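Local coordinates for protein platelet aggregation factor Sm-hPAF (Streptococcus mitis, PDB 4GWI) that binds fucosylated Lewis glycans through its F-type lectin domain and, as a cholesterol-dependent cytolysin, probably forms pores in cholesterol-containing host membranes, at residues Asn36-Asp40 and Tyr41-Ser45; Leu129-Lys132 and Asn133-Leu136. The protein carries 2 engineered substitutions. All coordinates share one frame; numbering follows the deposited sequence.

Contact 1. Residues Asn36-Asp40 and Tyr41-Ser45; sequences NVDSD and YGHHS. With CA (calcium ion), chain F; MG (magnesium ion), chain C.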
# COMPACT_ATOMS: atom_id res chain seq x y z
N ASN A 36 -8.00 -2.53 -9.83
CA ASN A 36 -7.40 -3.48 -10.77
C ASN A 36 -6.11 -3.98 -10.22
O ASN A 36 -5.12 -3.15 -10.07
CB ASN A 36 -7.17 -2.69 -12.08
CG ASN A 36 -6.65 -3.61 -13.20
OD1 ASN A 36 -6.27 -4.74 -12.96
ND2 ASN A 36 -6.60 -3.01 -14.43
N VAL A 37 -6.01 -5.25 -9.85
CA VAL A 37 -4.79 -5.82 -9.28
C VAL A 37 -3.73 -6.29 -10.30
O VAL A 37 -2.73 -6.86 -9.92
CB VAL A 37 -5.08 -6.96 -8.28
CG1 VAL A 37 -6.04 -6.45 -7.20
CG2 VAL A 37 -5.72 -8.21 -9.05
N ASP A 38 -4.05 -6.10 -11.60
CA ASP A 38 -3.07 -6.51 -12.65
C ASP A 38 -1.68 -5.98 -12.36
O ASP A 38 -1.52 -4.76 -12.24
CB ASP A 38 -3.58 -5.99 -14.03
CG ASP A 38 -2.81 -6.59 -15.18
OD1 ASP A 38 -3.45 -6.70 -16.28
OD2 ASP A 38 -1.63 -6.90 -15.08
N SER A 39 -0.73 -6.91 -12.20
CA SER A 39 0.58 -6.53 -11.74
C SER A 39 1.63 -6.20 -12.79
O SER A 39 2.80 -5.93 -12.48
CB SER A 39 1.07 -7.60 -10.78
OG SER A 39 1.35 -8.79 -11.56
N ASP A 40 1.18 -6.21 -14.06
CA ASP A 40 2.14 -5.94 -15.14
C ASP A 40 2.16 -4.45 -15.38
O ASP A 40 1.16 -3.83 -15.74
CB ASP A 40 1.61 -6.65 -16.42
CG ASP A 40 2.60 -6.54 -17.61
OD1 ASP A 40 2.69 -7.61 -18.39
OD2 ASP A 40 3.23 -5.53 -17.79
N TYR A 41 3.35 -3.84 -15.18
CA TYR A 41 3.47 -2.37 -15.29
C TYR A 41 2.94 -1.83 -16.62
O TYR A 41 2.40 -0.77 -16.72
CB TYR A 41 4.97 -1.95 -15.11
CG TYR A 41 5.04 -0.47 -14.85
CD1 TYR A 41 5.26 0.47 -15.82
CD2 TYR A 41 4.81 -0.02 -13.55
CE1 TYR A 41 5.26 1.86 -15.56
CE2 TYR A 41 4.75 1.34 -13.24
CZ TYR A 41 4.96 2.28 -14.23
OH TYR A 41 4.91 3.62 -13.96
N GLY A 42 3.14 -2.66 -17.67
CA GLY A 42 2.72 -2.22 -19.04
C GLY A 42 1.20 -2.15 -19.23
O GLY A 42 0.73 -1.59 -20.26
N HIS A 43 0.42 -2.71 -18.27
CA HIS A 43 -1.02 -2.61 -18.30
C HIS A 43 -1.61 -1.41 -17.50
O HIS A 43 -2.83 -1.22 -17.39
CB HIS A 43 -1.63 -3.92 -17.82
CG HIS A 43 -1.21 -5.10 -18.64
ND1 HIS A 43 -1.55 -6.34 -18.25
CD2 HIS A 43 -0.54 -5.22 -19.85
CE1 HIS A 43 -1.02 -7.28 -19.14
NE2 HIS A 43 -0.43 -6.57 -20.13
N HIS A 44 -0.64 -0.57 -16.99
CA HIS A 44 -1.00 0.78 -16.49
C HIS A 44 -1.70 0.83 -15.14
O HIS A 44 -2.33 1.85 -14.87
CB HIS A 44 -1.83 1.61 -17.51
CG HIS A 44 -1.20 1.66 -18.88
ND1 HIS A 44 0.04 2.12 -19.05
CD2 HIS A 44 -1.72 1.37 -20.14
CE1 HIS A 44 0.33 2.12 -20.40
NE2 HIS A 44 -0.73 1.67 -21.06
N SER A 45 -1.65 -0.25 -14.37
CA SER A 45 -2.40 -0.23 -13.09
C SER A 45 -1.41 -0.39 -11.92
O SER A 45 -1.85 -0.78 -10.82
CB SER A 45 -3.50 -1.34 -13.08
OG SER A 45 -4.45 -1.00 -12.01
CA CA F . -4.12 -1.12 -9.69
MG MG C . 0.39 -7.40 -21.96
O HOH W 1 -5.31 -2.40 -17.29
O HOH W 2 -1.14 -3.01 -14.44
O HOH W 3 2.14 -7.87 -21.04
O HOH W 4 -1.43 -7.05 -23.00
O HOH W 5 1.08 -5.62 -22.52
O HOH W 6 -0.36 -9.26 -21.43
O HOH W 7 1.15 -8.28 -23.72
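Residues Asn36-Asp40 continue without a gap into Tyr41-Ser45, and the chain bends back far enough to bring the CA atoms of Asp38 and Ser45 to 6.3 Å. His43 N donates to Asp40 O (2.9 Å) from above the carbonyl plane, and His44 N bonds to Tyr41 O. Water 2 sits inside the bend, donating to the carbonyls of Asp38 and Asp40 and accepting from Ser45 N. Both ends of the bend meet at a calcium ion, which takes Asn36 O (2.3 Å) together with OG and O of Ser45. Ser45 OG lies anti to its own N (chi1 -163°), beside the carbonyl carbon, which lets one residue chelate with both oxygens. Arg31, Asp34, Ala139 and Glu140 complete this calcium site of the F-type lectin fold, while Tyr41 and Gly42 belong to the glycan pocket.

Two successive Asx turns shape the first half: Asn36 OD1 accepts from Asp38 N, and Asp38 OD2 from Asp40 N. The other oxygen of that carboxylate, OD1, receives His43 ND1 on its syn side at 2.8 Å, with an N-H...O angle of 163°, which probably fixes the ring's rotation; the carboxylate stands nearly upright to the ring, at 86°. Asp40 CB lies over one ring face in a CH-pi contact, 3.8 Å from the His43 centroid, and its carboxylate is stacked with the ring. Asp40 OD2 accepts from Gly42 N, whereas OD1 takes a bond from water 3. That water is one of five on a magnesium ion, whose sixth ligand is His43 NE2 at 2.2 Å.

Contact 2. Residues Leu129-Lys132 and Asn133-Leu136; sequences LKTK and NTPL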
# COMPACT_ATOMS: atom_id res chain seq x y z
N LEU A 129 8.96 2.42 2.20
CA LEU A 129 10.21 1.64 2.03
C LEU A 129 11.27 2.18 2.98
O LEU A 129 11.27 3.35 3.25
CB LEU A 129 10.75 1.69 0.61
CG LEU A 129 9.89 1.05 -0.47
CD1 LEU A 129 10.62 1.08 -1.83
CD2 LEU A 129 9.39 -0.34 -0.10
N LYS A 130 12.13 1.25 3.45
CA LYS A 130 13.20 1.69 4.38
C LYS A 130 14.56 1.63 3.70
O LYS A 130 15.60 1.84 4.35
CB LYS A 130 13.18 0.85 5.65
CG LYS A 130 11.91 1.29 6.44
CD LYS A 130 11.57 0.25 7.50
CE LYS A 130 12.77 -0.16 8.34
NZ LYS A 130 13.03 0.82 9.45
N THR A 131 14.59 1.37 2.41
CA THR A 131 15.82 1.17 1.64
C THR A 131 16.22 2.43 0.84
O THR A 131 15.44 3.38 0.59
CB THR A 131 15.61 0.03 0.67
OG1 THR A 131 14.41 0.41 -0.13
CG2 THR A 131 15.45 -1.33 1.41
N LYS A 132 17.53 2.55 0.54
CA LYS A 132 18.03 3.64 -0.22
C LYS A 132 17.85 3.38 -1.69
O LYS A 132 17.90 2.23 -2.12
CB LYS A 132 19.57 3.79 0.07
CG LYS A 132 19.81 4.35 1.45
CD LYS A 132 21.30 4.16 1.82
CE LYS A 132 21.57 4.61 3.25
NZ LYS A 132 20.77 5.84 3.54
N ASN A 133 17.62 4.50 -2.39
CA ASN A 133 17.66 4.56 -3.84
C ASN A 133 16.87 3.45 -4.52
O ASN A 133 17.32 2.73 -5.39
CB ASN A 133 19.19 4.51 -4.25
CG ASN A 133 19.36 4.73 -5.72
OD1 ASN A 133 20.04 3.93 -6.41
ND2 ASN A 133 18.69 5.75 -6.24
N THR A 134 15.59 3.30 -4.04
CA THR A 134 14.71 2.21 -4.51
C THR A 134 13.30 2.84 -4.76
O THR A 134 12.85 3.64 -3.99
CB THR A 134 14.53 1.09 -3.46
OG1 THR A 134 15.87 0.56 -3.17
CG2 THR A 134 13.70 -0.09 -3.94
N PRO A 135 12.69 2.50 -5.88
CA PRO A 135 11.31 3.05 -6.15
C PRO A 135 10.29 2.13 -5.54
O PRO A 135 10.49 0.93 -5.44
CB PRO A 135 11.16 3.02 -7.69
CG PRO A 135 12.14 1.96 -8.14
CD PRO A 135 13.17 1.69 -7.04
N LEU A 136 9.17 2.75 -5.12
CA LEU A 136 8.02 1.95 -4.60
C LEU A 136 7.00 1.83 -5.78
O LEU A 136 6.52 2.83 -6.30
CB LEU A 136 7.43 2.67 -3.38
CG LEU A 136 6.11 2.03 -2.84
CD1 LEU A 136 6.34 0.57 -2.41
CD2 LEU A 136 5.67 2.96 -1.65
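Leu129-Lys132 and Asn133-Leu136 form one hairpin-like loop whose two halves run 160° apart, with Leu129 facing Leu136 at the open end and Lys132 joined to Asn133 at the bend. Asn133 turns the corner with a left-handed backbone conformation (phi 49°, psi 49°), and its backbone N is held by a hydrogen bond to Asp53 OD1.

Thr134 follows, pointing back into the loop. Its hydroxyl donates to Lys132 O over 2.8 Å, reaching the acceptor from above the carbonyl plane rather than along a lone pair. With chi1 at -59°, OG1 lies beside the backbone N of Thr134 and faces the carbonyl two residues earlier, while CG2 swings to the other side, 3.9 Å from Leu129 CD1. The hydroxyl of Thr131 also comes in here, its OG1 3.4 Å from Thr134 CB.

Pro135 turns its ring away from the first half and contributes its carbonyl instead: Leu129 CD1 rests 3.6 Å from Pro135 O. Leu136 then brings the chain back to apolar packing. Its CB meets Leu129 CD1 at 3.9 Å, and its CD1 lies at the same separation from Leu129 CD2, so both methyls of Leu129 are engaged as the two buried side chains pass at a slant.

The loop links strand 124-129 of the five-stranded sheet to strand 138-145 of the other antiparallel sheet. Backbone hydrogen bonds to Thr49, Glu52, Asn54 and Ala55 tie it to the segment leading into strand 56-61, and Leu129 also leans on Phe87 of strand 87-92.

Contacts 1 and 2 are separate loops of the same lectin domain, one before strand 56-61 and the other between strands 124-129 and 138-145. Their centres are 20 Å apart and their nearest atoms about 7 Å, with no direct touch. Both nevertheless approach the bound glycan: Tyr41 and Gly42 of contact 1 each touch a fucose, whereas the side chain of Pro135 in contact 2 stays about 6 Å from one. His48 of the glycan pocket bridges the two regions, its ring meeting that of Tyr41 while Pro135 packs on it. Contact 1 supplies two of the six residues of the calcium site; the side chain of Leu136 is about 10 Å from that of the calcium-binding residue Ala139.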